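Local coordinates for putative NADPH-dependent oxidoreductase (Desulfitobacterium hafniense DCB-2, PDB 3DB2) that probably catalyses an NAD(P)(H)-dependent oxidation or reduction, as a two-domain member of the GFO/IDH/MocA family with a Rossmann-fold nucleotide-binding domain, at the interface of chains A and B. Sequence-based numbering; all coordinates share one arbitrary frame. Chains: chain A/B, putative NADPH-dependent oxidoreductase.

Contact 1: the interface of chains A and B. Residues chain A 149-151, 230, 246; chain B 153, 218, 230.
The phenol oxygen OH of B:Tyr230 is gripped from two sides: it donates to the carboxylate oxygen OE2 of A:Glu151 across the interface, at 2.7 Å, and receives the side-chain amide NE2 of B:Gln218 from its own chain at 3.0 Å. The residues lie on strands of the C-terminal domain typical of the GFO/IDH/MocA family, packed sheet against sheet in a two-fold pair that may be the biological dimer. The carboxylate of A:Glu151 stands nearly perpendicular to the B:Tyr230 ring, planes 83° apart, with OE2 at the ring edge and met on its anti side, somewhat out of the carboxylate plane. Its other oxygen, OE1, takes the phenol OH of A:Tyr246 at 2.7 Å, from above that plane. Two tyrosine hydroxyls thus fix the rotation of the acid and would probably stabilise its anionic form. B:Val153 points at the carboxylate from the opposite direction, with CG2 capping it and lying 3.8 Å from CD of A:Glu151. Beside this network A:Tyr230 and B:Tyr230 stack face to face, centroids 4.1 Å apart and planes 12° from parallel. Each ring lays its CG over the centre of the other, and the side chains run obliquely across one another. With CG anti to the backbone N in both copies (chi1 161°), each ring is turned toward its twin across the two-fold. B:Gln218 reaches across as an extended chain; its NE2 also makes a weak hydrogen bond to the carbonyl O of A:Ile150, at 3.4 Å, while its CD packs 4.1 Å from CB of A:Ser149.

Contact 2: the interface of chains A and B. Residues chain A 146-148, 227, 248; chain B 208.
B:Tyr208 inserts its ring into a groove on chain A made by the loop residue A:Glu146, the start of strand 147-155 and the loop residue A:Thr248, next to the C-terminal sheet of this GFO/IDH/MocA-type subunit. The polar part of the contact is a short hydrogen bond from the phenol OH of B:Tyr208 to the backbone carbonyl O of A:Val147, 2.6 Å long. The donor sits well above the carbonyl plane, 47° out of it, while the acceptor oxygen itself lies at the edge of the tyrosine ring and in its plane. Because the acceptor belongs to the backbone, the bond ties the partner chain to the path of the strand and does not depend on the A:Val147 side chain.

Apolar packing covers one face and an edge of the ring. CB of A:Glu146 rests over the face in a CH-pi contact, 3.8 Å from the ring centroid and displaced toward the rim at CZ of B:Tyr208, which it approaches to 3.4 Å. The A:Glu146 side chain crosses the tyrosine at about a right angle and bends at its second torsion, with its carboxylate inclined to the ring plane. On the same face as CB of A:Glu146, the methyl CG2 of A:Thr248 sits over the rim near the CG end, 3.5 Å from CD2 of B:Tyr208. At the ring edge, CA of A:Ser148 lies 3.9 Å from CE2 of B:Tyr208. CE of A:Lys227 comes to 3.7 Å from OH of B:Tyr208, its chain crossing the tyrosine at about a right angle.

A hydrogen bond within chain A braces this surface: the backbone N of A:Glu146 donates to the hydroxyl OG1 of A:Thr248 at 3.0 Å. With OG1 between the backbone N and the carbonyl carbon (chi1 52°), A:Thr248 engages that amide through its hydroxyl and touches B:Tyr208 through its methyl CG2.

Contact 1: the interface of chains A and B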
ATOM      1  N   SER A 149      -3.775   9.968   3.229  1.00 15.49           N
ATOM      2  CA  SER A 149      -3.611   8.531   3.469  1.00 14.66           C
ATOM      3  C   SER A 149      -2.159   8.190   3.839  1.00 17.15           C
ATOM      4  O   SER A 149      -1.222   8.939   3.604  1.00 15.11           O
ATOM      5  CB  SER A 149      -4.036   7.733   2.249  1.00 15.60           C
ATOM      6  OG  SER A 149      -3.219   7.945   1.124  1.00 20.61           O
ATOM      7  N   ILE A 150      -2.011   6.987   4.417  1.00 12.92           N
ATOM      8  CA  ILE A 150      -0.718   6.432   4.769  1.00  9.70           C
ATOM      9  C   ILE A 150      -0.684   4.969   4.322  1.00 11.34           C
ATOM     10  O   ILE A 150      -1.695   4.297   4.374  1.00 11.73           O
ATOM     11  CB  ILE A 150      -0.410   6.538   6.267  1.00 14.39           C
ATOM     12  CG1 ILE A 150      -0.205   7.975   6.735  1.00 13.48           C
ATOM     13  CG2 ILE A 150       0.785   5.654   6.649  1.00 15.80           C
ATOM     14  CD1 ILE A 150      -0.105   8.062   8.246  1.00 19.17           C
ATOM     15  N   GLU A 151       0.494   4.508   3.872  1.00 14.03           N
ATOM     16  CA  GLU A 151       0.680   3.100   3.560  1.00 14.00           C
ATOM     17  C   GLU A 151       1.851   2.566   4.396  1.00 12.86           C
ATOM     18  O   GLU A 151       2.914   3.159   4.290  1.00 14.64           O
ATOM     19  CB  GLU A 151       0.998   2.862   2.080  1.00 13.10           C
ATOM     20  CG  GLU A 151      -0.060   3.473   1.185  1.00 16.98           C
ATOM     21  CD  GLU A 151       0.502   3.816  -0.190  1.00 19.83           C
ATOM     22  OE1 GLU A 151       1.736   3.833  -0.385  1.00 17.60           O
ATOM     23  OE2 GLU A 151      -0.348   4.116  -1.062  1.00 21.51           O
ATOM     24  N   TYR A 230      -3.517   2.008   4.726  1.00 14.93           N
ATOM     25  CA  TYR A 230      -3.240   0.663   4.276  1.00 13.59           C
ATOM     26  C   TYR A 230      -2.145   0.053   5.150  1.00 13.31           C
ATOM     27  O   TYR A 230      -1.157   0.754   5.398  1.00 11.75           O
ATOM     28  CB  TYR A 230      -2.789   0.682   2.811  1.00 15.00           C
ATOM     29  CG  TYR A 230      -2.058  -0.576   2.417  1.00 11.28           C
ATOM     30  CD1 TYR A 230      -2.748  -1.781   2.279  1.00 14.07           C
ATOM     31  CD2 TYR A 230      -0.686  -0.560   2.196  1.00 13.32           C
ATOM     32  CE1 TYR A 230      -2.055  -2.923   1.921  1.00 15.16           C
ATOM     33  CE2 TYR A 230       0.007  -1.711   1.841  1.00 14.66           C
ATOM     34  CZ  TYR A 230      -0.705  -2.880   1.709  1.00 15.64           C
ATOM     35  OH  TYR A 230      -0.075  -4.059   1.357  1.00 17.41           O
ATOM     36  N   TYR A 246       1.119  10.595   2.534  1.00 14.88           N
ATOM     37  CA  TYR A 246       0.720  11.456   1.431  1.00 12.18           C
ATOM     38  C   TYR A 246       0.067  12.714   2.015  1.00 12.49           C
ATOM     39  O   TYR A 246      -0.946  12.570   2.712  1.00 14.04           O
ATOM     40  CB  TYR A 246      -0.261  10.700   0.530  1.00 13.20           C
ATOM     41  CG  TYR A 246       0.424   9.460  -0.034  1.00 17.12           C
ATOM     42  CD1 TYR A 246       1.309   9.572  -1.096  1.00 20.36           C
ATOM     43  CD2 TYR A 246       0.209   8.189   0.492  1.00 15.01           C
ATOM     44  CE1 TYR A 246       1.938   8.456  -1.614  1.00 19.07           C
ATOM     45  CE2 TYR A 246       0.849   7.085  -0.052  1.00 15.22           C
ATOM     46  CZ  TYR A 246       1.719   7.199  -1.102  1.00 20.46           C
ATOM     47  OH  TYR A 246       2.386   6.098  -1.662  1.00 16.32           O
TER
ATOM     48  N   VAL B 153       0.288   2.380  -6.732  1.00 11.16           N
ATOM     49  CA  VAL B 153      -0.194   3.701  -6.337  1.00 14.38           C
ATOM     50  C   VAL B 153      -0.193   4.594  -7.576  1.00 14.27           C
ATOM     51  O   VAL B 153       0.762   4.525  -8.341  1.00 14.90           O
ATOM     52  CB  VAL B 153       0.683   4.357  -5.265  1.00 17.25           C
ATOM     53  CG1 VAL B 153       0.263   5.791  -4.963  1.00 26.77           C
ATOM     54  CG2 VAL B 153       0.657   3.520  -3.988  1.00 18.33           C
ATOM     55  N   GLN B 218      -8.489   3.890  -1.225  1.00 12.22           N
ATOM     56  CA  GLN B 218      -7.604   2.753  -0.978  1.00 12.08           C
ATOM     57  C   GLN B 218      -8.451   1.507  -1.271  1.00 12.92           C
ATOM     58  O   GLN B 218      -9.491   1.306  -0.666  1.00 13.15           O
ATOM     59  CB  GLN B 218      -7.061   2.782   0.420  1.00 12.71           C
ATOM     60  CG  GLN B 218      -6.019   3.886   0.570  1.00 15.15           C
ATOM     61  CD  GLN B 218      -5.286   3.890   1.887  1.00 14.10           C
ATOM     62  OE1 GLN B 218      -5.933   3.786   2.934  1.00 15.67           O
ATOM     63  NE2 GLN B 218      -3.963   3.995   1.898  1.00 12.33           N
ATOM     64  N   TYR B 230      -3.185  -4.206  -3.302  1.00 14.93           N
ATOM     65  CA  TYR B 230      -3.581  -2.900  -2.827  1.00 13.59           C
ATOM     66  C   TYR B 230      -3.445  -1.886  -3.963  1.00 13.31           C
ATOM     67  O   TYR B 230      -2.412  -1.924  -4.640  1.00 11.75           O
ATOM     68  CB  TYR B 230      -2.699  -2.481  -1.645  1.00 15.00           C
ATOM     69  CG  TYR B 230      -2.731  -0.994  -1.399  1.00 11.28           C
ATOM     70  CD1 TYR B 230      -3.874  -0.390  -0.873  1.00 14.07           C
ATOM     71  CD2 TYR B 230      -1.633  -0.200  -1.703  1.00 13.32           C
ATOM     72  CE1 TYR B 230      -3.882   0.976  -0.660  1.00 15.16           C
ATOM     73  CE2 TYR B 230      -1.646   1.173  -1.492  1.00 14.66           C
ATOM     74  CZ  TYR B 230      -2.787   1.735  -0.967  1.00 15.64           C
ATOM     75  OH  TYR B 230      -2.865   3.095  -0.733  1.00 17.41           O
TER

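Contact 2: the interface of chains A and B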
ATOM      1  N   GLU A 146      -1.834  18.774   4.684  1.00 19.34           N
ATOM      2  CA  GLU A 146      -2.751  17.845   5.330  1.00 17.48           C
ATOM      3  C   GLU A 146      -2.594  16.420   4.783  1.00 16.70           C
ATOM      4  O   GLU A 146      -2.505  16.208   3.598  1.00 14.88           O
ATOM      5  CB  GLU A 146      -4.211  18.200   5.144  1.00 16.31           C
ATOM      6  CG  GLU A 146      -4.588  19.534   5.800  1.00 31.88           C
ATOM      7  CD  GLU A 146      -4.703  19.433   7.309  1.00 32.94           C
ATOM      8  OE1 GLU A 146      -4.917  18.315   7.829  1.00 48.30           O
ATOM      9  OE2 GLU A 146      -4.584  20.466   8.006  1.00 44.46           O
ATOM     10  N   VAL A 147      -2.602  15.469   5.699  1.00 17.07           N
ATOM     11  CA  VAL A 147      -2.508  14.062   5.321  1.00 12.88           C
ATOM     12  C   VAL A 147      -3.836  13.493   4.857  1.00 13.97           C
ATOM     13  O   VAL A 147      -4.881  13.670   5.483  1.00 13.81           O
ATOM     14  CB  VAL A 147      -2.074  13.168   6.493  1.00 15.58           C
ATOM     15  CG1 VAL A 147      -2.127  11.695   6.007  1.00 13.59           C
ATOM     16  CG2 VAL A 147      -0.712  13.571   6.998  1.00 19.49           C
ATOM     17  N   SER A 148      -3.795  12.760   3.756  1.00 14.99           N
ATOM     18  CA  SER A 148      -4.951  12.069   3.198  1.00 15.22           C
ATOM     19  C   SER A 148      -4.897  10.584   3.592  1.00 16.98           C
ATOM     20  O   SER A 148      -5.821  10.064   4.203  1.00 17.42           O
ATOM     21  CB  SER A 148      -5.038  12.139   1.669  1.00 18.35           C
ATOM     22  OG  SER A 148      -3.780  12.042   1.013  1.00 19.51           O
ATOM     23  N   LYS A 227      -9.421  10.195   7.781  1.00 15.71           N
ATOM     24  CA  LYS A 227      -8.163   9.892   7.087  1.00 13.86           C
ATOM     25  C   LYS A 227      -8.109   8.388   6.878  1.00 17.19           C
ATOM     26  O   LYS A 227      -8.890   7.676   7.532  1.00 15.29           O
ATOM     27  CB  LYS A 227      -6.992  10.420   7.880  1.00 15.51           C
ATOM     28  CG  LYS A 227      -6.943  11.930   8.043  1.00 21.53           C
ATOM     29  CD  LYS A 227      -5.534  12.324   8.507  1.00 21.83           C
ATOM     30  CE  LYS A 227      -5.402  13.837   8.583  1.00 22.53           C
ATOM     31  NZ  LYS A 227      -6.363  14.393   9.565  1.00 24.73           N
ATOM     32  N   THR A 248      -0.849  17.157   1.346  1.00 15.20           N
ATOM     33  CA  THR A 248      -1.306  18.013   0.231  1.00 16.87           C
ATOM     34  C   THR A 248      -0.177  18.873  -0.305  1.00 20.04           C
ATOM     35  O   THR A 248      -0.261  19.334  -1.451  1.00 20.29           O
ATOM     36  CB  THR A 248      -2.508  18.892   0.644  1.00 16.33           C
ATOM     37  OG1 THR A 248      -2.107  19.571   1.850  1.00 19.76           O
ATOM     38  CG2 THR A 248      -3.755  18.082   0.986  1.00 16.47           C
TER
ATOM     39  N   TYR B 208      -9.969  17.330   0.864  1.00 22.51           N
ATOM     40  CA  TYR B 208      -9.146  18.497   0.568  1.00 20.18           C
ATOM     41  C   TYR B 208      -9.560  19.038  -0.797  1.00 22.54           C
ATOM     42  O   TYR B 208      -8.746  19.419  -1.625  1.00 25.68           O
ATOM     43  CB  TYR B 208      -7.641  18.181   0.600  1.00 22.35           C
ATOM     44  CG  TYR B 208      -7.331  17.479   1.921  1.00 22.13           C
ATOM     45  CD1 TYR B 208      -7.831  18.005   3.098  1.00 22.33           C
ATOM     46  CD2 TYR B 208      -6.582  16.306   1.962  1.00 18.99           C
ATOM     47  CE1 TYR B 208      -7.591  17.408   4.322  1.00 22.11           C
ATOM     48  CE2 TYR B 208      -6.344  15.716   3.178  1.00 22.01           C
ATOM     49  CZ  TYR B 208      -6.840  16.250   4.346  1.00 23.64           C
ATOM     50  OH  TYR B 208      -6.585  15.633   5.544  1.00 17.14           O
TER

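Contact 1 and contact 2 have C-alpha centres about 11 Å apart and belong to one continuous two-fold interface. Strand 147-155 of chain A runs through both: its first residues serve contact 2 and the next ones contact 1. Strand 240-247 supplies a residue to contact 1, and the loop just after it supplies one to contact 2. A:Lys227 of contact 2 directly precedes strand 228-234, which carries the stacked tyrosines of contact 1. On chain B, the loop bearing B:Tyr208 leads into strand 216-223, which carries B:Gln218. Both contacts recur with the chains exchanged, in a pair that may be the biological dimer.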